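Long-range contacts in UDP-glucose 6-dehydrogenase (Pyrobaculum islandicum, PDB 3VTF), which probably catalyses the NAD(+)-dependent oxidation of UDP-glucose to UDP-glucuronate, a step of nucleotide-sugar biosynthesis: residues 107-115 / 287-295; 236-247 / 309-319. All blocks are in the same frame, centred on the assembly; numbering follows the deposited sequence.

Contact 1. Residues 107-115 / 287-295; sequences TPPAPDGSA and KDTLAFIRF
Lys287 leaves its helix with CG lodged between the backbone N and the carbonyl carbon (chi1 67°) and bends again at chi2, which carries its amine across Thr107 at about a right angle; Arg294, also bent at chi2, reaches for Asp112. The lysine amine and the arginine NE thus join a loop of the Rossmann-type NAD-binding domain to helix 285-298 of the central domain. Lys287 NZ donates to Thr107 OG1 at 3.0 Å and to Thr107 O at 2.9 Å, the latter from above the carbonyl plane, and forms a salt bridge with Asp288 OD1. Thr107 OG1 also bonds to Thr145 O, and Thr107, Thr145 and Lys287 are all predicted to bind NAD(+). Between these ends the packing is close: Leu290 CD2 presses on Gly113 CA at 3.4 Å, where positive phi suits a glycine. Water 1 donates to both Gly113 O and Lys287 O; water 2 links Ala115 N with Ala291 O. Asp112 OD1 accepts from both Ser114 N, an Asx turn, and Ser114 OG. Arg294 NE donates a hydrogen bond to Asp112 O at 2.8 Å, within the carbonyl plane and at the guanidinium edge, with a C=O...NE angle of 160°.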
loop_
_atom_site.group_PDB
_atom_site.type_symbol
_atom_site.label_atom_id
_atom_site.label_comp_id
_atom_site.label_asym_id
_atom_site.label_seq_id
_atom_site.Cartn_x
_atom_site.Cartn_y
_atom_site.Cartn_z
ATOM N N THR A 107 6.043 6.610 -23.839
ATOM C CA THR A 107 6.799 5.370 -23.713
ATOM C C THR A 107 5.698 4.262 -23.682
ATOM O O THR A 107 5.486 3.581 -22.615
ATOM C CB THR A 107 7.690 5.246 -22.419
ATOM O OG1 THR A 107 6.954 5.761 -21.280
ATOM C CG2 THR A 107 9.011 6.132 -22.585
ATOM N N PRO A 108 5.048 4.011 -24.837
ATOM C CA PRO A 108 4.064 2.919 -24.878
ATOM C C PRO A 108 4.646 1.542 -24.708
ATOM O O PRO A 108 5.885 1.371 -24.758
ATOM C CB PRO A 108 3.388 3.076 -26.308
ATOM C CG PRO A 108 4.488 3.635 -27.127
ATOM C CD PRO A 108 5.305 4.568 -26.170
ATOM N N PRO A 109 3.785 0.524 -24.468
ATOM C CA PRO A 109 4.353 -0.828 -24.316
ATOM C C PRO A 109 4.952 -1.273 -25.668
ATOM O O PRO A 109 4.378 -0.949 -26.708
ATOM C CB PRO A 109 3.173 -1.691 -23.913
ATOM C CG PRO A 109 1.920 -0.938 -24.235
ATOM C CD PRO A 109 2.326 0.557 -24.202
ATOM N N ALA A 110 6.097 -1.934 -25.638
ATOM C CA ALA A 110 6.592 -2.684 -26.843
ATOM C C ALA A 110 5.774 -4.007 -26.988
ATOM O O ALA A 110 4.987 -4.417 -26.076
ATOM C CB ALA A 110 8.085 -3.002 -26.666
ATOM N N PRO A 111 5.982 -4.726 -28.102
ATOM C CA PRO A 111 5.220 -5.975 -28.322
ATOM C C PRO A 111 5.427 -6.951 -27.190
ATOM O O PRO A 111 4.497 -7.628 -26.845
ATOM C CB PRO A 111 5.853 -6.559 -29.609
ATOM C CG PRO A 111 6.410 -5.397 -30.317
ATOM C CD PRO A 111 6.907 -4.447 -29.216
ATOM N N ASP A 112 6.602 -7.033 -26.578
ATOM C CA ASP A 112 6.758 -7.991 -25.486
ATOM C C ASP A 112 6.403 -7.377 -24.078
ATOM O O ASP A 112 6.783 -7.959 -23.050
ATOM C CB ASP A 112 8.212 -8.443 -25.441
ATOM C CG ASP A 112 9.201 -7.255 -25.102
ATOM O OD1 ASP A 112 8.831 -6.054 -25.086
ATOM O OD2 ASP A 112 10.378 -7.541 -24.867
ATOM N N GLY A 113 5.689 -6.245 -24.077
ATOM C CA GLY A 113 5.310 -5.507 -22.818
ATOM C C GLY A 113 6.381 -4.593 -22.186
ATOM O O GLY A 113 6.054 -3.760 -21.315
ATOM N N SER A 114 7.659 -4.721 -22.577
ATOM C CA SER A 114 8.696 -3.804 -22.043
ATOM C C SER A 114 8.443 -2.364 -22.540
ATOM O O SER A 114 7.643 -2.093 -23.442
ATOM C CB SER A 114 10.146 -4.297 -22.361
ATOM O OG SER A 114 10.345 -4.201 -23.749
ATOM N N ALA A 115 9.125 -1.411 -21.936
ATOM C CA ALA A 115 8.948 -0.045 -22.401
ATOM C C ALA A 115 9.520 0.109 -23.848
ATOM O O ALA A 115 10.674 -0.225 -24.086
ATOM C CB ALA A 115 9.684 0.968 -21.484
ATOM N N LYS A 287 0.445 -0.168 -18.466
ATOM C CA LYS A 287 1.689 -0.379 -19.242
ATOM C C LYS A 287 2.920 -0.148 -18.358
ATOM O O LYS A 287 3.980 -0.820 -18.535
ATOM C CB LYS A 287 1.656 0.426 -20.537
ATOM C CG LYS A 287 1.698 1.984 -20.452
ATOM C CD LYS A 287 3.113 2.565 -20.397
ATOM C CE LYS A 287 3.076 4.099 -20.490
ATOM N NZ LYS A 287 4.419 4.606 -20.100
ATOM N N ASP A 288 2.821 0.778 -17.356
ATOM C CA ASP A 288 4.026 0.932 -16.448
ATOM C C ASP A 288 4.207 -0.270 -15.593
ATOM O O ASP A 288 5.300 -0.620 -15.240
ATOM C CB ASP A 288 3.928 2.186 -15.520
ATOM C CG ASP A 288 3.962 3.498 -16.354
ATOM O OD1 ASP A 288 4.539 3.475 -17.453
ATOM O OD2 ASP A 288 3.455 4.568 -15.904
ATOM N N THR A 289 3.108 -0.877 -15.155
ATOM C CA THR A 289 3.237 -2.060 -14.323
ATOM C C THR A 289 3.882 -3.223 -15.132
ATOM O O THR A 289 4.736 -3.937 -14.625
ATOM C CB THR A 289 1.834 -2.531 -13.737
ATOM O OG1 THR A 289 1.333 -1.441 -12.893
ATOM C CG2 THR A 289 1.990 -3.753 -12.813
ATOM N N LEU A 290 3.388 -3.398 -16.344
ATOM C CA LEU A 290 3.927 -4.424 -17.250
ATOM C C LEU A 290 5.424 -4.089 -17.550
ATOM O O LEU A 290 6.258 -4.941 -17.485
ATOM C CB LEU A 290 3.114 -4.396 -18.560
ATOM C CG LEU A 290 3.564 -5.490 -19.609
ATOM C CD1 LEU A 290 3.573 -6.819 -18.893
ATOM C CD2 LEU A 290 2.539 -5.483 -20.774
ATOM N N ALA A 291 5.734 -2.829 -17.855
ATOM C CA ALA A 291 7.181 -2.446 -18.072
ATOM C C ALA A 291 8.029 -2.756 -16.875
ATOM O O ALA A 291 9.218 -3.175 -16.975
ATOM C CB ALA A 291 7.316 -0.944 -18.531
ATOM N N PHE A 292 7.472 -2.513 -15.668
ATOM C CA PHE A 292 8.255 -2.786 -14.449
ATOM C C PHE A 292 8.529 -4.246 -14.278
ATOM O O PHE A 292 9.654 -4.675 -13.935
ATOM C CB PHE A 292 7.447 -2.228 -13.215
ATOM C CG PHE A 292 8.214 -2.196 -11.953
ATOM C CD1 PHE A 292 9.383 -1.411 -11.837
ATOM C CD2 PHE A 292 7.736 -2.844 -10.802
ATOM C CE1 PHE A 292 10.094 -1.321 -10.623
ATOM C CE2 PHE A 292 8.454 -2.804 -9.591
ATOM C CZ PHE A 292 9.635 -2.000 -9.499
ATOM N N ILE A 293 7.505 -5.060 -14.575
ATOM C CA ILE A 293 7.688 -6.508 -14.468
ATOM C C ILE A 293 8.800 -6.956 -15.483
ATOM O O ILE A 293 9.670 -7.742 -15.126
ATOM C CB ILE A 293 6.342 -7.207 -14.832
ATOM C CG1 ILE A 293 5.332 -7.033 -13.674
ATOM C CG2 ILE A 293 6.539 -8.742 -14.984
ATOM C CD1 ILE A 293 3.842 -7.311 -14.117
ATOM N N ARG A 294 8.646 -6.506 -16.732
ATOM C CA ARG A 294 9.569 -6.926 -17.848
ATOM C C ARG A 294 10.997 -6.435 -17.549
ATOM O O ARG A 294 11.961 -7.144 -17.793
ATOM C CB ARG A 294 9.129 -6.347 -19.146
ATOM C CG ARG A 294 7.810 -6.994 -19.657
ATOM C CD ARG A 294 8.011 -8.501 -19.968
ATOM N NE ARG A 294 6.735 -9.017 -20.482
ATOM C CZ ARG A 294 5.966 -9.866 -19.837
ATOM N NH1 ARG A 294 6.328 -10.355 -18.666
ATOM N NH2 ARG A 294 4.806 -10.228 -20.381
ATOM N N PHE A 295 11.114 -5.229 -16.999
ATOM C CA PHE A 295 12.437 -4.704 -16.633
ATOM C C PHE A 295 13.058 -5.556 -15.532
ATOM O O PHE A 295 14.223 -5.958 -15.635
ATOM C CB PHE A 295 12.294 -3.204 -16.146
ATOM C CG PHE A 295 13.625 -2.569 -15.787
ATOM C CD1 PHE A 295 14.607 -2.389 -16.760
ATOM C CD2 PHE A 295 13.905 -2.226 -14.489
ATOM C CE1 PHE A 295 15.846 -1.779 -16.459
ATOM C CE2 PHE A 295 15.122 -1.656 -14.156
ATOM C CZ PHE A 295 16.108 -1.417 -15.139
HETATM O O HOH W 1 4.973 -1.186 -21.135
HETATM O O HOH W 2 10.484 -2.302 -19.542
#

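Contact 2. Residues 236-247 / 309-319; sequences ALKISFANEVGL and VLRVNEYMPRY. With UPG (uridine-5'-diphosphate-glucose), chain B.
Ser240 OG donates to the carbonyl oxygen of Val309 at 2.8 Å, a polar bond in an otherwise largely apolar crossing of two helices. With OG anti to its own carbonyl carbon (chi1 -75°), the hydroxyl is directed at an oxygen that already accepts Asn313 N within its helix, so Val309 O is gripped twice. Val309 CG1 flanks the bond, while CG2 turns to Leu237 and rests on its CA and CB. One turn along, Val312 CG1 packs over Ser240 O and against Asn243 CB. Met316 is bent at both chi2 and chi3 and curls around Asn243: its CG meets Asn243 ND2 at 3.7 Å, while its CE reaches Leu247 CD2 at 3.8 Å. Leu247 ends the seam by forking, CD1 to Tyr315 CE2 (3.8 Å) and CD2 to Tyr319 CE2 (3.6 Å), and water 3 joins Leu247 O to Tyr319 OH.

The axes of these segments of helices 221-251 and 304-328, both in the central domain, approach to 8.9 Å and cross at 61°. Further out, Asn243 OD1 is held by Gly277 N, and Glu244 OE1, which Val312 CG2 approaches, accepts from Ile305 N of the second subunit, whose Ser306 OG bonds to Glu244 OE2. Ile239 turns to the ligand, its CD1 3.6 Å from N1 of the uracil in UDP-glucose. Ser240 OG, Asn243 OD1 and both Glu244 oxygens thus have hydrogen-bond partners, which probably offsets part of the cost of burying them among aliphatic and aromatic carbons.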
loop_
_atom_site.group_PDB
_atom_site.type_symbol
_atom_site.label_atom_id
_atom_site.label_comp_id
_atom_site.label_asym_id
_atom_site.label_seq_id
_atom_site.Cartn_x
_atom_site.Cartn_y
_atom_site.Cartn_z
ATOM N N ALA A 236 -1.210 1.132 -8.268
ATOM C CA ALA A 236 -1.900 0.028 -8.927
ATOM C C ALA A 236 -2.094 -1.145 -7.962
ATOM O O ALA A 236 -3.149 -1.803 -7.971
ATOM C CB ALA A 236 -1.097 -0.396 -10.203
ATOM N N LEU A 237 -1.089 -1.372 -7.097
ATOM C CA LEU A 237 -1.116 -2.430 -6.110
ATOM C C LEU A 237 -2.233 -2.161 -5.089
ATOM O O LEU A 237 -2.916 -3.120 -4.643
ATOM C CB LEU A 237 0.265 -2.547 -5.394
ATOM C CG LEU A 237 0.480 -3.399 -4.170
ATOM C CD1 LEU A 237 1.958 -3.608 -3.748
ATOM C CD2 LEU A 237 -0.105 -2.640 -3.001
ATOM N N LYS A 238 -2.383 -0.904 -4.641
ATOM C CA LYS A 238 -3.514 -0.631 -3.702
ATOM C C LYS A 238 -4.796 -0.975 -4.328
ATOM O O LYS A 238 -5.669 -1.486 -3.600
ATOM C CB LYS A 238 -3.583 0.844 -3.237
ATOM C CG LYS A 238 -2.238 1.302 -2.644
ATOM C CD LYS A 238 -2.212 2.583 -1.729
ATOM C CE LYS A 238 -3.461 2.815 -0.853
ATOM N NZ LYS A 238 -3.306 4.045 0.069
ATOM N N ILE A 239 -4.999 -0.584 -5.603
ATOM C CA ILE A 239 -6.253 -0.864 -6.296
ATOM C C ILE A 239 -6.490 -2.414 -6.381
ATOM O O ILE A 239 -7.596 -2.915 -6.092
ATOM C CB ILE A 239 -6.220 -0.250 -7.705
ATOM C CG1 ILE A 239 -6.145 1.300 -7.587
ATOM C CG2 ILE A 239 -7.478 -0.562 -8.488
ATOM C CD1 ILE A 239 -5.859 1.984 -8.915
ATOM N N SER A 240 -5.465 -3.147 -6.796
ATOM C CA SER A 240 -5.605 -4.610 -6.966
ATOM C C SER A 240 -5.761 -5.322 -5.629
ATOM O O SER A 240 -6.483 -6.346 -5.532
ATOM C CB SER A 240 -4.347 -5.157 -7.731
ATOM O OG SER A 240 -4.492 -4.799 -9.053
ATOM N N PHE A 241 -5.063 -4.831 -4.606
ATOM C CA PHE A 241 -5.280 -5.337 -3.283
ATOM C C PHE A 241 -6.752 -5.127 -2.854
ATOM O O PHE A 241 -7.373 -6.030 -2.257
ATOM C CB PHE A 241 -4.324 -4.796 -2.267
ATOM C CG PHE A 241 -4.486 -5.385 -0.919
ATOM C CD1 PHE A 241 -4.120 -6.704 -0.690
ATOM C CD2 PHE A 241 -5.065 -4.679 0.095
ATOM C CE1 PHE A 241 -4.228 -7.312 0.572
ATOM C CE2 PHE A 241 -5.185 -5.224 1.369
ATOM C CZ PHE A 241 -4.759 -6.544 1.644
ATOM N N ALA A 242 -7.287 -3.918 -3.072
ATOM C CA ALA A 242 -8.719 -3.642 -2.711
ATOM C C ALA A 242 -9.634 -4.629 -3.486
ATOM O O ALA A 242 -10.657 -5.076 -2.945
ATOM C CB ALA A 242 -9.105 -2.194 -3.007
ATOM N N ASN A 243 -9.210 -4.984 -4.713
ATOM C CA ASN A 243 -10.034 -5.893 -5.525
ATOM C C ASN A 243 -9.909 -7.308 -5.028
ATOM O O ASN A 243 -10.892 -8.016 -4.933
ATOM C CB ASN A 243 -9.669 -5.764 -7.003
ATOM C CG ASN A 243 -10.308 -4.532 -7.584
ATOM O OD1 ASN A 243 -11.436 -4.158 -7.142
ATOM N ND2 ASN A 243 -9.703 -3.965 -8.621
ATOM N N GLU A 244 -8.692 -7.703 -4.642
ATOM C CA GLU A 244 -8.499 -9.060 -4.036
ATOM C C GLU A 244 -9.301 -9.197 -2.747
ATOM O O GLU A 244 -10.027 -10.205 -2.488
ATOM C CB GLU A 244 -7.002 -9.305 -3.715
ATOM C CG GLU A 244 -6.766 -10.708 -3.106
ATOM C CD GLU A 244 -5.328 -11.176 -3.334
ATOM O OE1 GLU A 244 -4.910 -11.206 -4.531
ATOM O OE2 GLU A 244 -4.698 -11.569 -2.311
ATOM N N VAL A 245 -9.140 -8.221 -1.856
ATOM C CA VAL A 245 -9.957 -8.195 -0.621
ATOM C C VAL A 245 -11.465 -8.147 -0.980
ATOM O O VAL A 245 -12.303 -8.816 -0.315
ATOM C CB VAL A 245 -9.534 -6.985 0.238
ATOM C CG1 VAL A 245 -10.483 -6.785 1.431
ATOM C CG2 VAL A 245 -8.123 -7.283 0.741
ATOM N N GLY A 246 -11.823 -7.395 -2.032
ATOM C CA GLY A 246 -13.214 -7.220 -2.469
ATOM C C GLY A 246 -13.881 -8.496 -2.982
ATOM O O GLY A 246 -15.060 -8.765 -2.682
ATOM N N LEU A 247 -13.112 -9.325 -3.699
ATOM C CA LEU A 247 -13.706 -10.606 -4.120
ATOM C C LEU A 247 -14.124 -11.411 -2.922
ATOM O O LEU A 247 -15.146 -12.116 -2.963
ATOM C CB LEU A 247 -12.651 -11.383 -4.993
ATOM C CG LEU A 247 -12.324 -10.707 -6.307
ATOM C CD1 LEU A 247 -11.081 -11.413 -6.988
ATOM C CD2 LEU A 247 -13.529 -10.702 -7.237
ATOM N N VAL A 309 -0.406 -8.111 -9.150
ATOM C CA VAL A 309 -1.180 -6.890 -9.334
ATOM C C VAL A 309 -1.877 -6.899 -10.645
ATOM O O VAL A 309 -3.076 -6.513 -10.770
ATOM C CB VAL A 309 -0.226 -5.637 -9.239
ATOM C CG1 VAL A 309 -0.975 -4.412 -9.647
ATOM C CG2 VAL A 309 0.249 -5.567 -7.802
ATOM N N LEU A 310 -1.127 -7.252 -11.693
ATOM C CA LEU A 310 -1.711 -7.278 -13.042
ATOM C C LEU A 310 -2.674 -8.462 -13.244
ATOM O O LEU A 310 -3.669 -8.322 -13.966
ATOM C CB LEU A 310 -0.607 -7.379 -14.133
ATOM C CG LEU A 310 -0.104 -6.100 -14.796
ATOM C CD1 LEU A 310 0.762 -6.403 -16.050
ATOM C CD2 LEU A 310 -1.246 -5.122 -15.155
ATOM N N ARG A 311 -2.376 -9.619 -12.649
ATOM C CA ARG A 311 -3.336 -10.754 -12.757
ATOM C C ARG A 311 -4.737 -10.353 -12.237
ATOM O O ARG A 311 -5.788 -10.635 -12.863
ATOM C CB ARG A 311 -2.785 -11.886 -11.954
ATOM C CG ARG A 311 -3.703 -13.074 -11.776
ATOM C CD ARG A 311 -3.115 -14.176 -10.855
ATOM N NE ARG A 311 -4.195 -15.074 -10.444
ATOM C CZ ARG A 311 -4.419 -16.235 -11.053
ATOM N NH1 ARG A 311 -3.615 -16.566 -12.054
ATOM N NH2 ARG A 311 -5.423 -17.055 -10.694
ATOM N N VAL A 312 -4.782 -9.730 -11.064
ATOM C CA VAL A 312 -6.090 -9.276 -10.511
ATOM C C VAL A 312 -6.712 -8.283 -11.440
ATOM O O VAL A 312 -7.875 -8.381 -11.766
ATOM C CB VAL A 312 -5.852 -8.688 -9.105
ATOM C CG1 VAL A 312 -7.121 -7.941 -8.596
ATOM C CG2 VAL A 312 -5.471 -9.819 -8.183
ATOM N N ASN A 313 -5.912 -7.319 -11.959
ATOM C CA ASN A 313 -6.498 -6.288 -12.807
ATOM C C ASN A 313 -7.095 -6.865 -14.054
ATOM O O ASN A 313 -8.167 -6.399 -14.533
ATOM C CB ASN A 313 -5.419 -5.242 -13.151
ATOM C CG ASN A 313 -6.000 -3.950 -13.660
ATOM O OD1 ASN A 313 -5.750 -3.502 -14.802
ATOM N ND2 ASN A 313 -6.756 -3.326 -12.814
ATOM N N GLU A 314 -6.420 -7.869 -14.627
ATOM C CA GLU A 314 -6.929 -8.381 -15.898
ATOM C C GLU A 314 -8.197 -9.212 -15.669
ATOM O O GLU A 314 -9.002 -9.374 -16.555
ATOM C CB GLU A 314 -5.822 -9.276 -16.512
ATOM C CG GLU A 314 -4.746 -8.403 -17.180
ATOM C CD GLU A 314 -3.427 -9.178 -17.455
ATOM O OE1 GLU A 314 -3.264 -10.311 -16.940
ATOM O OE2 GLU A 314 -2.526 -8.641 -18.134
ATOM N N TYR A 315 -8.317 -9.764 -14.467
ATOM C CA TYR A 315 -9.469 -10.592 -14.087
ATOM C C TYR A 315 -10.768 -9.812 -13.903
ATOM O O TYR A 315 -11.870 -10.307 -14.295
ATOM C CB TYR A 315 -9.148 -11.327 -12.778
ATOM C CG TYR A 315 -10.292 -12.182 -12.226
ATOM C CD1 TYR A 315 -10.638 -13.378 -12.883
ATOM C CD2 TYR A 315 -10.971 -11.844 -11.008
ATOM C CE1 TYR A 315 -11.639 -14.209 -12.381
ATOM C CE2 TYR A 315 -11.979 -12.671 -10.476
ATOM C CZ TYR A 315 -12.281 -13.876 -11.173
ATOM O OH TYR A 315 -13.239 -14.754 -10.694
ATOM N N MET A 316 -10.683 -8.603 -13.302
ATOM C CA MET A 316 -11.890 -7.901 -12.894
ATOM C C MET A 316 -12.934 -7.696 -14.025
ATOM O O MET A 316 -14.145 -7.927 -13.773
ATOM C CB MET A 316 -11.565 -6.537 -12.190
ATOM C CG MET A 316 -10.766 -6.752 -10.884
ATOM S SD MET A 316 -11.246 -8.021 -9.741
ATOM C CE MET A 316 -12.683 -7.351 -8.896
ATOM N N PRO A 317 -12.525 -7.187 -15.214
ATOM C CA PRO A 317 -13.548 -6.983 -16.260
ATOM C C PRO A 317 -14.198 -8.311 -16.760
ATOM O O PRO A 317 -15.398 -8.340 -17.076
ATOM C CB PRO A 317 -12.763 -6.366 -17.431
ATOM C CG PRO A 317 -11.524 -5.800 -16.780
ATOM C CD PRO A 317 -11.197 -6.675 -15.636
ATOM N N ARG A 318 -13.416 -9.386 -16.813
ATOM C CA ARG A 318 -13.958 -10.715 -17.143
ATOM C C ARG A 318 -14.950 -11.105 -16.054
ATOM O O ARG A 318 -16.028 -11.660 -16.341
ATOM C CB ARG A 318 -12.827 -11.781 -17.223
ATOM C CG ARG A 318 -11.962 -11.693 -18.490
ATOM C CD ARG A 318 -10.627 -12.485 -18.490
ATOM N NE ARG A 318 -10.600 -13.666 -17.608
ATOM C CZ ARG A 318 -9.637 -13.954 -16.686
ATOM N NH1 ARG A 318 -8.576 -13.155 -16.496
ATOM N NH2 ARG A 318 -9.709 -15.072 -15.940
ATOM N N TYR A 319 -14.612 -10.859 -14.784
ATOM C CA TYR A 319 -15.531 -11.242 -13.735
ATOM C C TYR A 319 -16.867 -10.494 -13.809
ATOM O O TYR A 319 -17.932 -11.079 -13.493
ATOM C CB TYR A 319 -14.859 -11.067 -12.357
ATOM C CG TYR A 319 -15.629 -11.486 -11.160
ATOM C CD1 TYR A 319 -16.029 -12.847 -11.002
ATOM C CD2 TYR A 319 -15.960 -10.548 -10.108
ATOM C CE1 TYR A 319 -16.721 -13.253 -9.869
ATOM C CE2 TYR A 319 -16.624 -10.985 -8.968
ATOM C CZ TYR A 319 -17.032 -12.309 -8.868
ATOM O OH TYR A 319 -17.728 -12.677 -7.738
HETATM N N1 UPG B . -8.747 3.767 -10.104
HETATM C C2 UPG B . -9.393 2.691 -9.427
HETATM N N3 UPG B . -9.550 2.760 -8.103
HETATM C C4 UPG B . -9.023 3.831 -7.397
HETATM C C5 UPG B . -8.340 4.924 -8.034
HETATM C C6 UPG B . -8.187 4.817 -9.431
HETATM O O2 UPG B . -9.849 1.682 -10.055
HETATM O O4 UPG B . -9.149 3.829 -6.127
HETATM C C1C UPG B . -8.598 3.584 -11.566
HETATM C C2C UPG B . -9.161 4.788 -12.297
HETATM O O2C UPG B . -10.544 4.636 -12.605
HETATM C C3C UPG B . -8.308 4.815 -13.584
HETATM C C4C UPG B . -6.947 4.275 -13.142
HETATM O O4C UPG B . -7.182 3.689 -11.842
HETATM O O3C UPG B . -8.822 3.825 -14.514
HETATM C C5C UPG B . -5.865 5.371 -12.995
HETATM O O5C UPG B . -6.472 6.492 -12.340
HETATM P PA UPG B . -5.555 7.877 -12.053
HETATM O O1A UPG B . -4.372 7.557 -11.082
HETATM O O2A UPG B . -6.535 9.054 -11.815
HETATM O O3A UPG B . -5.131 8.194 -13.573
HETATM P PB UPG B . -3.733 8.743 -14.235
HETATM O O1B UPG B . -4.040 10.066 -14.891
HETATM O O2B UPG B . -3.508 7.505 -15.139
HETATM O O3B UPG B . -2.635 9.062 -13.124
HETATM C "C1'" UPG B . -1.581 8.099 -12.818
HETATM C "C2'" UPG B . -1.018 8.478 -11.465
HETATM C "C3'" UPG B . -0.222 9.795 -11.628
HETATM C "C4'" UPG B . 0.859 9.557 -12.710
HETATM C "C5'" UPG B . 0.119 9.297 -14.082
HETATM C "C6'" UPG B . 1.017 8.985 -15.300
HETATM O "O2'" UPG B . -2.284 8.727 -10.739
HETATM O "O3'" UPG B . 0.361 10.085 -10.374
HETATM O "O4'" UPG B . 1.592 10.793 -12.850
HETATM O "O5'" UPG B . -0.574 8.042 -13.828
HETATM O "O6'" UPG B . 2.238 8.345 -14.857
HETATM O O HOH W 3 -16.325 -13.261 -5.141
#

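The centres of contacts 1 and 2 lie 19 Å apart, yet the two touch through Leu310 and Ala236, which pack on helix 285-298; that helix and 304-328 are consecutive in the chain. Thr289 CG2 packs on Leu310 CG at 3.7 Å, Ile293 CD1 on Leu310 CD1 at 3.7 Å, and Thr289 OG1 lies 3.8 Å from Ala236 CB. The contacts serve different ends of the bound UDP-glucose: between nearest atoms, the Lys287 side chain of contact 1 is about 7 Å from the ligand, on its glucose side, and about 5 Å from the side chain of Cys284, the predicted nucleophile, whereas contact 2 borders the uracil. Both also touch the second subunit, with Phe292 and Phe295 meeting its Leu248, and Leu237 meeting its own counterpart.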